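Local coordinates for protein superoxide dismutase [Ni] (Streptomyces coelicolor, PDB 1T6U) that catalyses the disproportionation of superoxide to hydrogen peroxide and molecular oxygen at a nickel centre, working as a hollow, roughly spherical homohexamer, at residues Tyr71-Met85 with Ala100-Thr114. The protein carries 1 engineered substitution. Residues are numbered along the deposited sequence; the frame is centred on the assembly and turned at random.
Sequences YPELHQLVNDTLKAM and ALDYIAQIDKIFWET. Engineered in segment 71-85: Met85 (natural residue Leu).
Tyr103 and Leu77 illustrate how antiparallel helices interlock by knobs-into-holes packing, each a knob in a hole of the opposite helix. The side chain of Tyr103 enters a hole formed by Leu77, Asp80, Thr81 and Ala84. With chi1 at -80°, its CG stands beside the backbone N, and the ring lies flat against the facing helix. Its CB begins the contact, 3.3 Å from Thr81 OG1, and CG follows past Thr81 OG1 and CA. The two flanks of the ring meet different neighbours: CD1 and CE1 the Ala84 methyl, with CD1 3.6 Å from Ala84 CB, and CD2 the Leu77 CD1 methyl. Farther out, CE2, CZ and OH pass Asp80 CB, which makes a CH-pi contact over the ring face. Thr81 OG1, although close to apolar carbons, donates a hydrogen bond to Leu77 O (2.8 Å), an oxygen that also accepts from Thr81 N.

In the reciprocal fit, Leu77 sits among Tyr103, Gln106, Ile107 and Ile110, its CD2 resting 3.8 Å from Ile107 CG1. At one end of the interface Ile110 CG2 sits 3.7 Å above the centroid of the Tyr71 ring, only 4° off the normal. Beyond that ring, Tyr71 OH donates to Glu113 OE1 (2.8 Å) on the carboxylate's anti lone pair. At the other end, small residues bring the backbones close, Ala84 against Ala100, with the engineered Met85 placing SD 3.5 Å from Ala100 CB.

The two segment axes approach to 8.8 Å at an interhelix angle of 156°, forming one antiparallel pair of the four-helix bundle. Behind it, Val78 and Met85 pack on helix 34-62, Ile104 reaches helix 12-30, and Val78 also touches Trp59 of a second subunit.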
loop_
_atom_site.group_PDB
_atom_site.type_symbol
_atom_site.label_atom_id
_atom_site.label_comp_id
_atom_site.label_asym_id
_atom_site.label_seq_id
_atom_site.Cartn_x
_atom_site.Cartn_y
_atom_site.Cartn_z
ATOM N N TYR A 71 -15.957 25.287 -17.642
ATOM C CA TYR A 71 -15.752 25.610 -16.245
ATOM C C TYR A 71 -14.328 26.080 -16.049
ATOM O O TYR A 71 -13.462 25.373 -15.570
ATOM C CB TYR A 71 -16.006 24.376 -15.377
ATOM C CG TYR A 71 -17.376 23.764 -15.613
ATOM C CD1 TYR A 71 -17.578 22.700 -16.486
ATOM C CD2 TYR A 71 -18.477 24.300 -14.945
ATOM C CE1 TYR A 71 -18.841 22.185 -16.669
ATOM C CE2 TYR A 71 -19.761 23.773 -15.125
ATOM C CZ TYR A 71 -19.933 22.711 -15.998
ATOM O OH TYR A 71 -21.187 22.175 -16.189
ATOM N N PRO A 72 -14.072 27.318 -16.415
ATOM C CA PRO A 72 -12.730 27.852 -16.294
ATOM C C PRO A 72 -12.187 27.941 -14.872
ATOM O O PRO A 72 -10.965 28.070 -14.674
ATOM C CB PRO A 72 -12.855 29.273 -16.878
ATOM C CG PRO A 72 -14.321 29.594 -16.832
ATOM C CD PRO A 72 -15.050 28.268 -16.985
ATOM N N GLU A 73 -13.062 27.874 -13.888
ATOM C CA GLU A 73 -12.720 27.879 -12.475
ATOM C C GLU A 73 -12.380 26.509 -11.943
ATOM O O GLU A 73 -11.941 26.425 -10.797
ATOM C CB GLU A 73 -13.931 28.395 -11.671
ATOM C CG GLU A 73 -15.038 27.357 -11.510
ATOM C CD GLU A 73 -16.130 27.323 -12.551
ATOM O OE1 GLU A 73 -15.874 27.636 -13.742
ATOM O OE2 GLU A 73 -17.258 26.960 -12.119
ATOM N N LEU A 74 -12.566 25.453 -12.694
ATOM C CA LEU A 74 -12.453 24.079 -12.226
ATOM C C LEU A 74 -11.049 23.685 -11.829
ATOM O O LEU A 74 -10.817 23.059 -10.798
ATOM C CB LEU A 74 -12.992 23.138 -13.321
ATOM C CG LEU A 74 -12.979 21.661 -12.912
ATOM C CD1 LEU A 74 -13.686 21.395 -11.574
ATOM C CD2 LEU A 74 -13.611 20.789 -13.995
ATOM N N HIS A 75 -10.057 24.096 -12.625
ATOM C CA HIS A 75 -8.680 23.830 -12.216
ATOM C C HIS A 75 -8.359 24.368 -10.833
ATOM O O HIS A 75 -7.806 23.652 -9.999
ATOM C CB HIS A 75 -7.686 24.446 -13.221
ATOM C CG HIS A 75 -7.543 23.746 -14.516
ATOM N ND1 HIS A 75 -7.661 22.387 -14.662
ATOM C CD2 HIS A 75 -7.261 24.214 -15.748
ATOM C CE1 HIS A 75 -7.462 22.059 -15.950
ATOM N NE2 HIS A 75 -7.221 23.170 -16.626
ATOM N N GLN A 76 -8.669 25.642 -10.600
ATOM C CA GLN A 76 -8.409 26.278 -9.301
ATOM C C GLN A 76 -9.277 25.682 -8.220
ATOM O O GLN A 76 -8.807 25.567 -7.063
ATOM C CB GLN A 76 -8.610 27.787 -9.355
ATOM C CG GLN A 76 -8.138 28.490 -8.096
ATOM C CD GLN A 76 -6.652 28.435 -7.882
ATOM O OE1 GLN A 76 -5.858 28.755 -8.767
ATOM N NE2 GLN A 76 -6.225 28.018 -6.691
ATOM N N LEU A 77 -10.493 25.300 -8.550
ATOM C CA LEU A 77 -11.340 24.638 -7.577
ATOM C C LEU A 77 -10.709 23.334 -7.110
ATOM O O LEU A 77 -10.668 23.068 -5.898
ATOM C CB LEU A 77 -12.716 24.401 -8.170
ATOM C CG LEU A 77 -13.653 23.506 -7.339
ATOM C CD1 LEU A 77 -13.935 24.170 -6.010
ATOM C CD2 LEU A 77 -14.905 23.272 -8.175
ATOM N N VAL A 78 -10.214 22.517 -8.035
ATOM C CA VAL A 78 -9.620 21.240 -7.596
ATOM C C VAL A 78 -8.383 21.515 -6.735
ATOM O O VAL A 78 -8.177 20.874 -5.707
ATOM C CB VAL A 78 -9.304 20.364 -8.804
ATOM C CG1 VAL A 78 -8.480 19.151 -8.402
ATOM C CG2 VAL A 78 -10.599 19.923 -9.513
ATOM N N ASN A 79 -7.574 22.502 -7.153
ATOM C CA ASN A 79 -6.374 22.843 -6.369
ATOM C C ASN A 79 -6.742 23.285 -4.955
ATOM O O ASN A 79 -6.116 22.827 -4.008
ATOM C CB ASN A 79 -5.507 23.906 -7.032
ATOM C CG ASN A 79 -4.088 23.937 -6.491
ATOM O OD1 ASN A 79 -3.783 24.729 -5.573
ATOM N ND2 ASN A 79 -3.235 23.102 -7.061
ATOM N N ASP A 80 -7.752 24.148 -4.841
ATOM C CA ASP A 80 -8.246 24.595 -3.541
ATOM C C ASP A 80 -8.834 23.452 -2.690
ATOM O O ASP A 80 -8.682 23.455 -1.466
ATOM C CB ASP A 80 -9.327 25.659 -3.734
ATOM C CG ASP A 80 -8.788 26.960 -4.281
ATOM O OD1 ASP A 80 -7.555 27.110 -4.350
ATOM O OD2 ASP A 80 -9.550 27.863 -4.658
ATOM N N THR A 81 -9.480 22.520 -3.362
ATOM C CA THR A 81 -9.997 21.364 -2.639
ATOM C C THR A 81 -8.868 20.562 -2.028
ATOM O O THR A 81 -8.922 20.133 -0.870
ATOM C CB THR A 81 -10.780 20.472 -3.610
ATOM O OG1 THR A 81 -11.863 21.213 -4.220
ATOM C CG2 THR A 81 -11.429 19.295 -2.904
ATOM N N LEU A 82 -7.820 20.322 -2.806
ATOM C CA LEU A 82 -6.694 19.532 -2.317
ATOM C C LEU A 82 -6.009 20.250 -1.175
ATOM O O LEU A 82 -5.665 19.615 -0.190
ATOM C CB LEU A 82 -5.720 19.211 -3.455
ATOM C CG LEU A 82 -6.318 18.275 -4.512
ATOM C CD1 LEU A 82 -5.376 18.091 -5.694
ATOM C CD2 LEU A 82 -6.671 16.886 -3.991
ATOM N N LYS A 83 -5.861 21.565 -1.311
ATOM C CA LYS A 83 -5.301 22.357 -0.229
ATOM C C LYS A 83 -6.177 22.312 1.017
ATOM O O LYS A 83 -5.664 22.345 2.170
ATOM C CB LYS A 83 -5.045 23.794 -0.741
ATOM C CG LYS A 83 -3.815 23.881 -1.636
ATOM C CD LYS A 83 -3.656 25.297 -2.208
ATOM C CE LYS A 83 -2.245 25.528 -2.714
ATOM N NZ LYS A 83 -1.830 24.549 -3.757
ATOM N N ALA A 84 -7.491 22.273 0.850
ATOM C CA ALA A 84 -8.381 22.198 1.990
ATOM C C ALA A 84 -8.237 20.862 2.719
ATOM O O ALA A 84 -8.365 20.789 3.953
ATOM C CB ALA A 84 -9.827 22.419 1.622
ATOM N N MET A 85 -7.957 19.829 1.923
ATOM C CA MET A 85 -7.738 18.517 2.517
ATOM C C MET A 85 -6.438 18.489 3.312
ATOM O O MET A 85 -6.351 17.890 4.381
ATOM C CB MET A 85 -7.751 17.421 1.448
ATOM C CG MET A 85 -9.094 17.067 0.880
ATOM S SD MET A 85 -10.325 16.372 1.984
ATOM C CE MET A 85 -9.481 15.872 3.484
ATOM N N ALA A 100 -13.405 21.232 3.408
ATOM C CA ALA A 100 -13.143 20.268 2.336
ATOM C C ALA A 100 -14.406 19.668 1.745
ATOM O O ALA A 100 -14.485 19.497 0.511
ATOM C CB ALA A 100 -12.184 19.214 2.906
ATOM N N LEU A 101 -15.390 19.319 2.546
ATOM C CA LEU A 101 -16.672 18.824 2.014
ATOM C C LEU A 101 -17.380 19.825 1.142
ATOM O O LEU A 101 -17.993 19.468 0.110
ATOM C CB LEU A 101 -17.598 18.409 3.181
ATOM C CG LEU A 101 -17.208 17.049 3.812
ATOM C CD1 LEU A 101 -17.850 16.927 5.185
ATOM C CD2 LEU A 101 -17.568 15.876 2.906
ATOM N N ASP A 102 -17.296 21.102 1.531
ATOM C CA ASP A 102 -17.998 22.094 0.704
ATOM C C ASP A 102 -17.314 22.255 -0.635
ATOM O O ASP A 102 -18.022 22.428 -1.624
ATOM C CB ASP A 102 -18.010 23.404 1.445
ATOM C CG ASP A 102 -18.820 23.461 2.720
ATOM O OD1 ASP A 102 -18.592 24.400 3.522
ATOM O OD2 ASP A 102 -19.684 22.606 2.926
ATOM N N TYR A 103 -15.979 22.184 -0.650
ATOM C CA TYR A 103 -15.289 22.185 -1.936
ATOM C C TYR A 103 -15.613 20.928 -2.735
ATOM O O TYR A 103 -15.891 21.011 -3.953
ATOM C CB TYR A 103 -13.786 22.268 -1.768
ATOM C CG TYR A 103 -13.227 23.630 -1.505
ATOM C CD1 TYR A 103 -12.464 23.889 -0.378
ATOM C CD2 TYR A 103 -13.441 24.657 -2.424
ATOM C CE1 TYR A 103 -11.929 25.129 -0.127
ATOM C CE2 TYR A 103 -12.904 25.900 -2.148
ATOM C CZ TYR A 103 -12.157 26.148 -1.009
ATOM O OH TYR A 103 -11.651 27.438 -0.829
ATOM N N ILE A 104 -15.605 19.758 -2.133
ATOM C CA ILE A 104 -16.001 18.562 -2.877
ATOM C C ILE A 104 -17.402 18.702 -3.447
ATOM O O ILE A 104 -17.700 18.230 -4.551
ATOM C CB ILE A 104 -15.869 17.303 -1.986
ATOM C CG1 ILE A 104 -14.401 17.014 -1.669
ATOM C CG2 ILE A 104 -16.561 16.109 -2.614
ATOM C CD1 ILE A 104 -14.141 16.090 -0.492
ATOM N N ALA A 105 -18.297 19.346 -2.679
ATOM C CA ALA A 105 -19.671 19.552 -3.143
ATOM C C ALA A 105 -19.766 20.404 -4.395
ATOM O O ALA A 105 -20.599 20.163 -5.286
ATOM C CB ALA A 105 -20.518 20.151 -2.010
ATOM N N GLN A 106 -18.900 21.404 -4.509
ATOM C CA GLN A 106 -18.796 22.172 -5.751
ATOM C C GLN A 106 -18.285 21.305 -6.909
ATOM O O GLN A 106 -18.835 21.431 -7.998
ATOM C CB GLN A 106 -17.917 23.403 -5.553
ATOM C CG GLN A 106 -18.364 24.347 -4.468
ATOM C CD GLN A 106 -17.498 25.587 -4.322
ATOM O OE1 GLN A 106 -17.034 26.133 -5.334
ATOM N NE2 GLN A 106 -17.239 26.090 -3.126
ATOM N N ILE A 107 -17.288 20.476 -6.708
ATOM C CA ILE A 107 -16.831 19.583 -7.746
ATOM C C ILE A 107 -17.945 18.613 -8.109
ATOM O O ILE A 107 -18.163 18.332 -9.299
ATOM C CB ILE A 107 -15.543 18.811 -7.373
ATOM C CG1 ILE A 107 -14.313 19.686 -7.105
ATOM C CG2 ILE A 107 -15.251 17.783 -8.467
ATOM C CD1 ILE A 107 -13.127 18.951 -6.532
ATOM N N ASP A 108 -18.679 18.109 -7.150
ATOM C CA ASP A 108 -19.764 17.161 -7.415
ATOM C C ASP A 108 -20.837 17.808 -8.265
ATOM O O ASP A 108 -21.363 17.210 -9.193
ATOM C CB ASP A 108 -20.307 16.642 -6.082
ATOM C CG ASP A 108 -21.450 15.674 -6.232
ATOM O OD1 ASP A 108 -21.154 14.476 -6.313
ATOM O OD2 ASP A 108 -22.591 16.193 -6.273
ATOM N N LYS A 109 -21.141 19.066 -8.005
ATOM C CA LYS A 109 -22.179 19.751 -8.774
ATOM C C LYS A 109 -21.783 19.815 -10.257
ATOM O O LYS A 109 -22.559 19.535 -11.171
ATOM C CB LYS A 109 -22.428 21.134 -8.198
ATOM C CG LYS A 109 -23.492 21.939 -8.969
ATOM C CD LYS A 109 -23.628 23.377 -8.424
ATOM C CE LYS A 109 -24.604 24.234 -9.213
ATOM N NZ LYS A 109 -24.677 25.684 -8.779
ATOM N N ILE A 110 -20.541 20.178 -10.536
ATOM C CA ILE A 110 -19.994 20.228 -11.915
ATOM C C ILE A 110 -19.961 18.841 -12.549
ATOM O O ILE A 110 -20.433 18.611 -13.665
ATOM C CB ILE A 110 -18.627 20.927 -11.878
ATOM C CG1 ILE A 110 -18.766 22.411 -11.447
ATOM C CG2 ILE A 110 -17.859 20.803 -13.168
ATOM C CD1 ILE A 110 -17.446 23.125 -11.298
ATOM N N PHE A 111 -19.412 17.865 -11.786
ATOM C CA PHE A 111 -19.399 16.480 -12.243
ATOM C C PHE A 111 -20.758 16.062 -12.805
ATOM O O PHE A 111 -20.910 15.593 -13.939
ATOM C CB PHE A 111 -18.920 15.580 -11.108
ATOM C CG PHE A 111 -18.911 14.111 -11.507
ATOM C CD1 PHE A 111 -17.825 13.552 -12.137
ATOM C CD2 PHE A 111 -20.011 13.280 -11.291
ATOM C CE1 PHE A 111 -17.830 12.209 -12.515
ATOM C CE2 PHE A 111 -20.007 11.939 -11.631
ATOM C CZ PHE A 111 -18.913 11.394 -12.280
ATOM N N TRP A 112 -21.800 16.199 -11.982
ATOM C CA TRP A 112 -23.130 15.700 -12.431
ATOM C C TRP A 112 -23.652 16.553 -13.565
ATOM O O TRP A 112 -24.334 15.991 -14.420
ATOM C CB TRP A 112 -24.104 15.537 -11.251
ATOM C CG TRP A 112 -23.642 14.376 -10.400
ATOM C CD1 TRP A 112 -23.062 14.434 -9.140
ATOM C CD2 TRP A 112 -23.717 13.009 -10.772
ATOM N NE1 TRP A 112 -22.782 13.168 -8.734
ATOM C CE2 TRP A 112 -23.173 12.275 -9.700
ATOM C CE3 TRP A 112 -24.187 12.320 -11.891
ATOM C CZ2 TRP A 112 -23.084 10.877 -9.716
ATOM C CZ3 TRP A 112 -24.098 10.952 -11.896
ATOM C CH2 TRP A 112 -23.555 10.238 -10.821
ATOM N N GLU A 113 -23.358 17.831 -13.637
ATOM C CA GLU A 113 -23.767 18.581 -14.858
ATOM C C GLU A 113 -23.142 17.974 -16.109
ATOM O O GLU A 113 -23.739 17.768 -17.161
ATOM C CB GLU A 113 -23.372 20.053 -14.736
ATOM C CG GLU A 113 -24.234 20.775 -13.737
ATOM C CD GLU A 113 -23.933 22.246 -13.517
ATOM O OE1 GLU A 113 -23.066 22.812 -14.207
ATOM O OE2 GLU A 113 -24.590 22.866 -12.647
ATOM N N THR A 114 -21.838 17.628 -15.985
ATOM C CA THR A 114 -21.171 17.026 -17.146
ATOM C C THR A 114 -21.670 15.611 -17.493
ATOM O O THR A 114 -21.393 15.156 -18.605
ATOM C CB THR A 114 -19.634 16.992 -17.003
ATOM O OG1 THR A 114 -19.280 16.039 -15.990
ATOM C CG2 THR A 114 -19.078 18.331 -16.586
#